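Local coordinates for protein transcriptional regulator (NtrC family) (Aquifex aeolicus, PDB 3DZD) that probably activates sigma54-dependent transcription as a receiver-regulated AAA+ ATPase, seen here in its inactive state with ADP bound, at residues P299-R304 against G345-L350; L226-V231 against V266-N271; A240-V245 against E285-R290. All blocks are in the same frame, centred on the assembly; numbering follows the deposited sequence.

Contact 1: P299-R304 against G345-L350. With ADP (adenosine-5'-diphosphate), chain C.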
loop_
_atom_site.group_PDB
_atom_site.type_symbol
_atom_site.label_atom_id
_atom_site.label_comp_id
_atom_site.label_asym_id
_atom_site.label_seq_id
_atom_site.Cartn_x
_atom_site.Cartn_y
_atom_site.Cartn_z
ATOM N N PRO A 299 -9.750 -26.422 11.133
ATOM C CA PRO A 299 -9.245 -27.569 11.907
ATOM C C PRO A 299 -7.742 -27.466 12.200
ATOM O O PRO A 299 -7.022 -26.860 11.415
ATOM C CB PRO A 299 -9.482 -28.765 10.975
ATOM C CG PRO A 299 -10.080 -28.222 9.723
ATOM C CD PRO A 299 -9.986 -26.746 9.719
ATOM N N PRO A 300 -7.273 -28.079 13.301
ATOM C CA PRO A 300 -5.829 -28.142 13.542
ATOM C C PRO A 300 -5.127 -28.845 12.395
ATOM O O PRO A 300 -5.736 -29.629 11.656
ATOM C CB PRO A 300 -5.712 -28.986 14.810
ATOM C CG PRO A 300 -7.062 -28.954 15.440
ATOM C CD PRO A 300 -8.039 -28.801 14.330
ATOM N N LEU A 301 -3.846 -28.547 12.242
ATOM C CA LEU A 301 -3.042 -29.138 11.193
ATOM C C LEU A 301 -3.055 -30.672 11.264
ATOM O O LEU A 301 -3.132 -31.335 10.228
ATOM C CB LEU A 301 -1.614 -28.589 11.260
ATOM C CG LEU A 301 -0.568 -29.218 10.343
ATOM C CD1 LEU A 301 -1.029 -29.229 8.901
ATOM C CD2 LEU A 301 0.766 -28.467 10.491
ATOM N N ARG A 302 -2.998 -31.226 12.478
ATOM C CA ARG A 302 -3.014 -32.678 12.669
ATOM C C ARG A 302 -4.341 -33.336 12.275
ATOM O O ARG A 302 -4.451 -34.564 12.283
ATOM C CB ARG A 302 -2.686 -33.036 14.121
ATOM C CG ARG A 302 -3.760 -32.619 15.089
ATOM C CD ARG A 302 -3.262 -32.553 16.507
ATOM N NE ARG A 302 -4.285 -32.071 17.436
ATOM C CZ ARG A 302 -4.450 -30.797 17.784
ATOM N NH1 ARG A 302 -3.668 -29.843 17.277
ATOM N NH2 ARG A 302 -5.403 -30.469 18.646
ATOM N N GLU A 303 -5.351 -32.533 11.950
ATOM C CA GLU A 303 -6.627 -33.078 11.482
ATOM C C GLU A 303 -6.746 -32.994 9.972
ATOM O O GLU A 303 -7.814 -33.240 9.424
ATOM C CB GLU A 303 -7.821 -32.353 12.119
ATOM C CG GLU A 303 -8.093 -32.729 13.569
ATOM C CD GLU A 303 -9.373 -32.091 14.112
ATOM O OE1 GLU A 303 -10.356 -31.920 13.341
ATOM O OE2 GLU A 303 -9.398 -31.767 15.323
ATOM N N ARG A 304 -5.649 -32.653 9.298
ATOM C CA ARG A 304 -5.717 -32.316 7.875
ATOM C C ARG A 304 -5.047 -33.331 6.960
ATOM O O ARG A 304 -4.736 -33.031 5.799
ATOM C CB ARG A 304 -5.137 -30.933 7.626
ATOM C CG ARG A 304 -5.841 -29.853 8.395
ATOM C CD ARG A 304 -5.521 -28.515 7.803
ATOM N NE ARG A 304 -5.839 -27.432 8.721
ATOM C CZ ARG A 304 -5.394 -26.190 8.573
ATOM N NH1 ARG A 304 -4.614 -25.902 7.533
ATOM N NH2 ARG A 304 -5.732 -25.240 9.447
ATOM N N GLY A 345 1.641 -26.024 17.590
ATOM C CA GLY A 345 1.708 -24.707 16.986
ATOM C C GLY A 345 1.220 -24.697 15.546
ATOM O O GLY A 345 1.307 -23.677 14.852
ATOM N N ASN A 346 0.727 -25.842 15.087
ATOM C CA ASN A 346 0.115 -25.936 13.775
ATOM C C ASN A 346 0.993 -25.452 12.616
ATOM O O ASN A 346 2.154 -25.825 12.533
ATOM C CB ASN A 346 -1.241 -25.241 13.812
ATOM C CG ASN A 346 -2.244 -26.006 14.656
ATOM O OD1 ASN A 346 -2.697 -27.064 14.249
ATOM N ND2 ASN A 346 -2.560 -25.496 15.850
ATOM N N VAL A 347 0.444 -24.635 11.721
ATOM C CA VAL A 347 1.147 -24.289 10.486
ATOM C C VAL A 347 2.302 -23.356 10.802
ATOM O O VAL A 347 3.347 -23.368 10.149
ATOM C CB VAL A 347 0.211 -23.625 9.454
ATOM C CG1 VAL A 347 0.982 -23.226 8.202
ATOM C CG2 VAL A 347 -0.930 -24.555 9.093
ATOM N N ARG A 348 2.105 -22.553 11.833
ATOM C CA ARG A 348 3.123 -21.624 12.278
ATOM C C ARG A 348 4.359 -22.410 12.726
ATOM O O ARG A 348 5.485 -22.060 12.385
ATOM C CB ARG A 348 2.549 -20.778 13.411
ATOM C CG ARG A 348 3.412 -19.651 13.872
ATOM C CD ARG A 348 2.541 -18.684 14.638
ATOM N NE ARG A 348 2.170 -19.226 15.938
ATOM C CZ ARG A 348 1.136 -18.799 16.653
ATOM N NH1 ARG A 348 0.366 -17.828 16.183
ATOM N NH2 ARG A 348 0.876 -19.340 17.836
ATOM N N GLU A 349 4.133 -23.488 13.471
ATOM C CA GLU A 349 5.210 -24.393 13.867
ATOM C C GLU A 349 5.881 -25.045 12.646
ATOM O O GLU A 349 7.103 -24.985 12.502
ATOM C CB GLU A 349 4.698 -25.463 14.839
ATOM C CG GLU A 349 5.812 -26.362 15.395
ATOM C CD GLU A 349 5.310 -27.457 16.330
ATOM O OE1 GLU A 349 4.213 -27.319 16.919
ATOM O OE2 GLU A 349 6.023 -28.470 16.474
ATOM N N LEU A 350 5.081 -25.653 11.770
ATOM C CA LEU A 350 5.612 -26.283 10.562
ATOM C C LEU A 350 6.455 -25.332 9.712
ATOM O O LEU A 350 7.539 -25.695 9.267
ATOM C CB LEU A 350 4.491 -26.859 9.698
ATOM C CG LEU A 350 4.929 -27.524 8.387
ATOM C CD1 LEU A 350 5.681 -28.824 8.621
ATOM C CD2 LEU A 350 3.731 -27.775 7.497
HETATM P PB ADP C . -3.228 -17.656 12.691
HETATM O O1B ADP C . -3.655 -16.427 11.913
HETATM O O2B ADP C . -2.772 -17.376 14.107
HETATM O O3B ADP C . -4.208 -18.789 12.642
HETATM P PA ADP C . -1.078 -17.599 10.743
HETATM O O1A ADP C . -1.753 -17.855 9.425
HETATM O O2A ADP C . -0.755 -16.161 11.096
HETATM O O3A ADP C . -1.948 -18.295 11.922
HETATM O "O5'" ADP C . 0.300 -18.429 10.782
HETATM C "C5'" ADP C . 0.612 -19.367 9.760
HETATM C "C4'" ADP C . 1.844 -18.966 8.973
HETATM O "O4'" ADP C . 1.937 -19.893 7.898
HETATM C "C3'" ADP C . 1.631 -17.630 8.291
HETATM O "O3'" ADP C . 2.904 -17.108 7.896
HETATM C "C2'" ADP C . 0.887 -17.941 7.019
HETATM O "O2'" ADP C . 1.444 -17.102 6.006
HETATM C "C1'" ADP C . 1.278 -19.375 6.731
HETATM N N9 ADP C . 0.099 -20.221 6.450
HETATM C C8 ADP C . -0.840 -20.577 7.346
HETATM N N7 ADP C . -1.771 -21.380 6.796
HETATM C C5 ADP C . -1.428 -21.552 5.508
HETATM C C6 ADP C . -1.998 -22.284 4.356
HETATM N N6 ADP C . -3.140 -23.010 4.490
HETATM N N1 ADP C . -1.338 -22.211 3.186
HETATM C C2 ADP C . -0.204 -21.496 3.061
HETATM N N3 ADP C . 0.368 -20.800 4.060
HETATM C C4 ADP C . -0.192 -20.792 5.285
HETATM O O HOH W 1 -2.160 -29.814 14.848
#

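Contact 2: L226-V231 against V266-N271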
loop_
_atom_site.group_PDB
_atom_site.type_symbol
_atom_site.label_atom_id
_atom_site.label_comp_id
_atom_site.label_asym_id
_atom_site.label_seq_id
_atom_site.Cartn_x
_atom_site.Cartn_y
_atom_site.Cartn_z
ATOM N N LEU A 226 -12.018 -4.850 8.464
ATOM C CA LEU A 226 -11.264 -4.797 9.705
ATOM C C LEU A 226 -11.183 -6.213 10.267
ATOM O O LEU A 226 -12.214 -6.818 10.550
ATOM C CB LEU A 226 -11.979 -3.882 10.700
ATOM C CG LEU A 226 -11.293 -3.646 12.039
ATOM C CD1 LEU A 226 -10.093 -2.734 11.858
ATOM C CD2 LEU A 226 -12.278 -3.058 13.037
ATOM N N PHE A 227 -9.961 -6.728 10.407
ATOM C CA PHE A 227 -9.713 -8.059 10.974
ATOM C C PHE A 227 -9.243 -7.943 12.418
ATOM O O PHE A 227 -8.156 -7.426 12.691
ATOM C CB PHE A 227 -8.677 -8.825 10.140
ATOM C CG PHE A 227 -8.279 -10.178 10.716
ATOM C CD1 PHE A 227 -9.228 -11.151 10.976
ATOM C CD2 PHE A 227 -6.944 -10.479 10.967
ATOM C CE1 PHE A 227 -8.861 -12.384 11.487
ATOM C CE2 PHE A 227 -6.576 -11.706 11.476
ATOM C CZ PHE A 227 -7.535 -12.663 11.737
ATOM N N LEU A 228 -10.072 -8.420 13.342
ATOM C CA LEU A 228 -9.736 -8.410 14.761
ATOM C C LEU A 228 -9.176 -9.760 15.183
ATOM O O LEU A 228 -9.937 -10.697 15.447
ATOM C CB LEU A 228 -10.980 -8.101 15.581
ATOM C CG LEU A 228 -11.653 -6.760 15.284
ATOM C CD1 LEU A 228 -12.975 -6.667 15.992
ATOM C CD2 LEU A 228 -10.731 -5.588 15.673
ATOM N N ASP A 229 -7.854 -9.867 15.248
ATOM C CA ASP A 229 -7.219 -11.109 15.670
ATOM C C ASP A 229 -7.346 -11.295 17.181
ATOM O O ASP A 229 -7.111 -10.370 17.955
ATOM C CB ASP A 229 -5.749 -11.153 15.240
ATOM C CG ASP A 229 -5.244 -12.579 15.011
ATOM O OD1 ASP A 229 -5.890 -13.537 15.496
ATOM O OD2 ASP A 229 -4.198 -12.741 14.339
ATOM N N GLU A 230 -7.714 -12.510 17.577
ATOM C CA GLU A 230 -8.033 -12.859 18.965
ATOM C C GLU A 230 -8.894 -11.839 19.684
ATOM O O GLU A 230 -8.520 -11.313 20.734
ATOM C CB GLU A 230 -6.789 -13.194 19.791
ATOM C CG GLU A 230 -7.152 -13.912 21.097
ATOM C CD GLU A 230 -8.261 -14.939 20.902
ATOM O OE1 GLU A 230 -9.292 -14.904 21.622
ATOM O OE2 GLU A 230 -8.095 -15.782 20.001
ATOM N N VAL A 231 -10.070 -11.588 19.119
ATOM C CA VAL A 231 -11.017 -10.649 19.695
ATOM C C VAL A 231 -11.336 -11.002 21.145
ATOM O O VAL A 231 -11.742 -10.139 21.917
ATOM C CB VAL A 231 -12.328 -10.575 18.859
ATOM C CG1 VAL A 231 -13.073 -11.910 18.885
ATOM C CG2 VAL A 231 -13.223 -9.430 19.350
ATOM N N VAL A 266 -16.553 -6.480 9.256
ATOM C CA VAL A 266 -15.793 -6.959 10.396
ATOM C C VAL A 266 -15.539 -8.454 10.328
ATOM O O VAL A 266 -16.477 -9.254 10.246
ATOM C CB VAL A 266 -16.524 -6.656 11.707
ATOM C CG1 VAL A 266 -15.735 -7.207 12.887
ATOM C CG2 VAL A 266 -16.744 -5.156 11.841
ATOM N N ILE A 267 -14.265 -8.826 10.357
ATOM C CA ILE A 267 -13.894 -10.232 10.456
ATOM C C ILE A 267 -13.108 -10.431 11.741
ATOM O O ILE A 267 -12.180 -9.670 12.030
ATOM C CB ILE A 267 -13.049 -10.714 9.257
ATOM C CG1 ILE A 267 -13.803 -10.466 7.944
ATOM C CG2 ILE A 267 -12.702 -12.189 9.421
ATOM C CD1 ILE A 267 -13.069 -10.956 6.707
ATOM N N SER A 268 -13.487 -11.449 12.505
ATOM C CA SER A 268 -12.867 -11.709 13.790
ATOM C C SER A 268 -12.324 -13.110 13.836
ATOM O O SER A 268 -12.774 -13.981 13.100
ATOM C CB SER A 268 -13.894 -11.552 14.904
ATOM O OG SER A 268 -14.410 -10.245 14.896
ATOM N N ALA A 269 -11.369 -13.328 14.723
ATOM C CA ALA A 269 -10.739 -14.626 14.858
ATOM C C ALA A 269 -10.511 -14.905 16.329
ATOM O O ALA A 269 -10.234 -13.984 17.096
ATOM C CB ALA A 269 -9.439 -14.649 14.115
ATOM N N THR A 270 -10.631 -16.166 16.726
ATOM C CA THR A 270 -10.418 -16.545 18.109
ATOM C C THR A 270 -9.869 -17.970 18.182
ATOM O O THR A 270 -10.123 -18.790 17.297
ATOM C CB THR A 270 -11.737 -16.428 18.915
ATOM O OG1 THR A 270 -11.492 -16.665 20.304
ATOM C CG2 THR A 270 -12.769 -17.425 18.409
ATOM N N ASN A 271 -9.091 -18.263 19.215
ATOM C CA ASN A 271 -8.691 -19.644 19.474
ATOM C C ASN A 271 -9.317 -20.114 20.773
ATOM O O ASN A 271 -8.836 -21.049 21.400
ATOM C CB ASN A 271 -7.168 -19.800 19.508
ATOM C CG ASN A 271 -6.551 -19.296 20.803
ATOM O OD1 ASN A 271 -7.085 -18.402 21.454
ATOM N ND2 ASN A 271 -5.413 -19.868 21.176
#

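Contact 3: A240-V245 against E285-R290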
loop_
_atom_site.group_PDB
_atom_site.type_symbol
_atom_site.label_atom_id
_atom_site.label_comp_id
_atom_site.label_asym_id
_atom_site.label_seq_id
_atom_site.Cartn_x
_atom_site.Cartn_y
_atom_site.Cartn_z
ATOM N N ALA A 240 -17.396 -3.329 24.936
ATOM C CA ALA A 240 -18.611 -2.533 25.027
ATOM C C ALA A 240 -18.591 -1.410 23.996
ATOM O O ALA A 240 -19.569 -1.186 23.283
ATOM C CB ALA A 240 -18.757 -1.971 26.424
ATOM N N LYS A 241 -17.464 -0.711 23.921
ATOM C CA LYS A 241 -17.280 0.360 22.949
ATOM C C LYS A 241 -17.409 -0.138 21.510
ATOM O O LYS A 241 -18.095 0.471 20.696
ATOM C CB LYS A 241 -15.921 1.027 23.161
ATOM C CG LYS A 241 -15.827 1.801 24.472
ATOM C CD LYS A 241 -14.453 2.431 24.646
ATOM C CE LYS A 241 -14.108 3.332 23.470
ATOM N NZ LYS A 241 -15.184 4.334 23.218
ATOM N N LEU A 242 -16.732 -1.242 21.208
ATOM C CA LEU A 242 -16.794 -1.864 19.894
ATOM C C LEU A 242 -18.243 -2.193 19.545
ATOM O O LEU A 242 -18.689 -1.978 18.420
ATOM C CB LEU A 242 -15.942 -3.134 19.882
ATOM C CG LEU A 242 -15.856 -3.950 18.590
ATOM C CD1 LEU A 242 -15.304 -3.107 17.451
ATOM C CD2 LEU A 242 -14.992 -5.208 18.787
ATOM N N LEU A 243 -18.976 -2.713 20.525
ATOM C CA LEU A 243 -20.374 -3.048 20.333
ATOM C C LEU A 243 -21.155 -1.817 19.864
ATOM O O LEU A 243 -21.888 -1.865 18.873
ATOM C CB LEU A 243 -20.976 -3.587 21.630
ATOM C CG LEU A 243 -22.468 -3.900 21.530
ATOM C CD1 LEU A 243 -22.717 -5.027 20.527
ATOM C CD2 LEU A 243 -23.035 -4.244 22.887
ATOM N N ARG A 244 -20.982 -0.713 20.583
ATOM C CA ARG A 244 -21.689 0.521 20.276
ATOM C C ARG A 244 -21.389 1.021 18.863
ATOM O O ARG A 244 -22.237 1.655 18.226
ATOM C CB ARG A 244 -21.363 1.597 21.315
ATOM C CG ARG A 244 -22.122 2.888 21.104
ATOM C CD ARG A 244 -22.262 3.658 22.406
ATOM N NE ARG A 244 -23.023 4.895 22.238
ATOM C CZ ARG A 244 -24.315 4.941 21.924
ATOM N NH1 ARG A 244 -24.996 3.815 21.724
ATOM N NH2 ARG A 244 -24.924 6.114 21.797
ATOM N N VAL A 245 -20.183 0.731 18.379
ATOM C CA VAL A 245 -19.802 1.061 17.006
ATOM C C VAL A 245 -20.542 0.178 16.000
ATOM O O VAL A 245 -21.069 0.665 15.000
ATOM C CB VAL A 245 -18.277 0.948 16.796
ATOM C CG1 VAL A 245 -17.933 0.899 15.314
ATOM C CG2 VAL A 245 -17.559 2.114 17.485
ATOM N N GLU A 285 -22.246 -11.098 25.410
ATOM C CA GLU A 285 -23.080 -12.027 24.667
ATOM C C GLU A 285 -23.637 -11.379 23.401
ATOM O O GLU A 285 -23.696 -12.011 22.342
ATOM C CB GLU A 285 -24.220 -12.514 25.564
ATOM C CG GLU A 285 -25.082 -13.608 24.976
ATOM C CD GLU A 285 -26.295 -13.911 25.842
ATOM O OE1 GLU A 285 -26.409 -13.324 26.939
ATOM O OE2 GLU A 285 -27.134 -14.736 25.425
ATOM N N ASP A 286 -24.052 -10.121 23.514
ATOM C CA ASP A 286 -24.662 -9.420 22.393
ATOM C C ASP A 286 -23.627 -9.135 21.313
ATOM O O ASP A 286 -23.941 -9.145 20.130
ATOM C CB ASP A 286 -25.349 -8.128 22.856
ATOM C CG ASP A 286 -24.441 -7.237 23.711
ATOM O OD1 ASP A 286 -23.243 -7.554 23.881
ATOM O OD2 ASP A 286 -24.938 -6.209 24.220
ATOM N N LEU A 287 -22.390 -8.897 21.737
ATOM C CA LEU A 287 -21.295 -8.617 20.827
ATOM C C LEU A 287 -20.920 -9.878 20.074
ATOM O O LEU A 287 -20.564 -9.833 18.898
ATOM C CB LEU A 287 -20.080 -8.109 21.607
ATOM C CG LEU A 287 -18.759 -8.084 20.841
ATOM C CD1 LEU A 287 -18.794 -7.001 19.784
ATOM C CD2 LEU A 287 -17.588 -7.869 21.779
ATOM N N TYR A 288 -20.981 -11.008 20.769
ATOM C CA TYR A 288 -20.631 -12.280 20.173
ATOM C C TYR A 288 -21.547 -12.559 18.997
ATOM O O TYR A 288 -21.084 -12.821 17.887
ATOM C CB TYR A 288 -20.741 -13.413 21.192
ATOM C CG TYR A 288 -20.714 -14.785 20.565
ATOM C CD1 TYR A 288 -19.529 -15.345 20.123
ATOM C CD2 TYR A 288 -21.879 -15.517 20.406
ATOM C CE1 TYR A 288 -19.500 -16.601 19.552
ATOM C CE2 TYR A 288 -21.862 -16.778 19.832
ATOM C CZ TYR A 288 -20.671 -17.312 19.404
ATOM O OH TYR A 288 -20.651 -18.566 18.824
ATOM N N TYR A 289 -22.852 -12.499 19.237
ATOM C CA TYR A 289 -23.815 -12.746 18.170
ATOM C C TYR A 289 -23.713 -11.719 17.039
ATOM O O TYR A 289 -23.974 -12.044 15.884
ATOM C CB TYR A 289 -25.238 -12.875 18.727
ATOM C CG TYR A 289 -25.392 -14.135 19.553
ATOM C CD1 TYR A 289 -25.295 -15.388 18.960
ATOM C CD2 TYR A 289 -25.589 -14.078 20.927
ATOM C CE1 TYR A 289 -25.408 -16.548 19.704
ATOM C CE2 TYR A 289 -25.707 -15.239 21.685
ATOM C CZ TYR A 289 -25.618 -16.472 21.064
ATOM O OH TYR A 289 -25.736 -17.635 21.797
ATOM N N ARG A 290 -23.306 -10.496 17.365
ATOM C CA ARG A 290 -23.067 -9.485 16.344
ATOM C C ARG A 290 -21.925 -9.903 15.421
ATOM O O ARG A 290 -22.000 -9.694 14.211
ATOM C CB ARG A 290 -22.724 -8.140 16.979
ATOM C CG ARG A 290 -23.911 -7.392 17.531
ATOM C CD ARG A 290 -24.321 -6.256 16.623
ATOM N NE ARG A 290 -25.573 -5.643 17.054
ATOM C CZ ARG A 290 -26.266 -4.785 16.314
ATOM N NH1 ARG A 290 -25.823 -4.441 15.109
ATOM N NH2 ARG A 290 -27.400 -4.280 16.776
#

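Contact 1: P299-R304 against G345-L350
N346 reaches L301 by holding CG beside its own backbone nitrogen (chi1 -69°), which carries the amide to the facing loop and sets OD1 in front of the L301 N-H. L301 extends its CG anti to the backbone N (chi1 173°) and lays CD2 against the N346 carbonyl and the backbone nitrogen of V347. The direct polar link is a nearly straight bond: L301 N donates to N346 OD1 at 2.7 Å with an N-H...O angle of 166°, the donor lying somewhat off the amide carbonyl plane. P300 CA packs against the same oxygen. A water accepts from both R302 N and R302 NH1, at 2.9 Å each, and sits beside N346 OD1. The other end of the amide is held by the P-loop, since N346 ND2 bonds to E160 OE1 and S161 O, while R302 forms a salt bridge with E160. G345 to L350 read GNVREL, the sensor 2 motif of sigma54 activators, in the lid over the nucleotide. V347 turns CG1 toward the adenine, 3.3 Å from ADP C8, and R348 NH1 lies 3.8 Å from ADP O2B. On the apolar side L301 CD2 meets L350 CB at 4.1 Å, with L311 of helix 307-322 also touching both leucines. R304 grips P299 O side-on with NE (3.0 Å) and NH2 (2.9 Å), the oxygen lying in the guanidinium plane, and passes near V347 CG2.

Contact 2: L226-V231 against V266-N271
The ring of F227 meets A269 obliquely, CE1 standing 3.5 Å from A269 CB, while one ring face has the backbone nitrogen of D229 above its centre. F227 CG is anti to the backbone N (chi1 176°), which swings the ring across to the neighbouring strand, where CD1 also touches I267 CG2. E166 and A169 of helix 165-176 pack against this ring as well. A second flat group, the E230 carboxylate, is turned 58° from the N271 amide plane. Both of its oxygens work through syn lone pairs: OE1 accepts from T270 OG1 at 3.1 Å and OE2 from N271 N at 2.8 Å. The amide oxygen of N271 is close to OE2 but is no bonding partner for it; it takes a hydrogen bond from K324 of the second subunit.

Strands 226-229 and 266-270 run parallel, 14° apart, inside the five-stranded AAA+ sheet, 265-270 being its middle strand. L226 to E230 read LFLDE, the Walker B pattern, and the D229 side chain comes within about 4 Å of ADP; the neighbouring strand ends at T270, and N271 just after it probably occupies the sensor 1 position of AAA+ proteins. The ladder consists of I267 N to L226 O (2.9 Å), L228 N to I267 O (2.8 Å) and A269 N to L228 O (3.1 Å). Beyond it the chain turns at E230, and V231 N bonds to A269 O at 3.1 Å. On the face opposite F227 and I267, L228 CD1 lies near V266 CG1 and S268 OG, while V231 CG1 packs on S268 CB.

Contact 3: A240-V245 against E285-R290
L243 and L287 mark the closest backbone approach of two helical segments, 240-245 and 285-290, whose axes pass 9.8 Å apart and make an angle of 49° between their N-to-C directions. The alpha carbons of the two leucines are 5.7 Å apart, and the contact rests on side-chain packing. L243 has the largest share of it: with CG anti to the backbone N (chi1 177°), it forks over the facing helix. Its CD1 branch lies on L287 CA at 3.9 Å and against R290 CG at 4.0 Å. The other methyl, CD2, abuts the D286 carboxylate, modelled 3.0 Å from OD2, closer than such a pair normally comes, so its exact placement is doubtful. That carboxylate has a charged partner, since D286 OD2 forms a salt bridge with R284, and R284 also touches L243. An alanine in place of L243 would probably open a gap between the helices, leaving the L287 backbone and the aliphatic part of R290 without their apolar cover. The preceding residue, L242, meets L287 CD1 with CD2 at 4.3 Å, while L246 and Q239 of helix 236-248 add to the packing round L287. Residues 285-290 belong to the FREDLYYRL sequence of sigma54 activators, and the pair of helices forms part of the helical layer on one side of the parallel sheet, as in the alpha-beta-alpha core of AAA+ ATPases.

How the contacts relate
Contacts 2 and 3 belong to the same ATPase core: strand 225-229 runs on in the chain to helix 236-248, and L228 CD1 packs on L242 CD2 at 3.7 Å, joining sheet and helical cover. Contact 1 lies in the lid, its centre about 19 Å from that of contact 2. Contact 2 has no exposed residue, whereas contacts 1 and 3, though mostly buried, each include an exposed arginine, R302 and R290. The strands are joined by a backbone ladder and a buried carboxylate, the helices by leucine packing with D286 and R290 at its edge, and the lid contact by an asparagine amide, a water and leucine packing. Contacts 1 and 2 adjoin ADP and the second subunit.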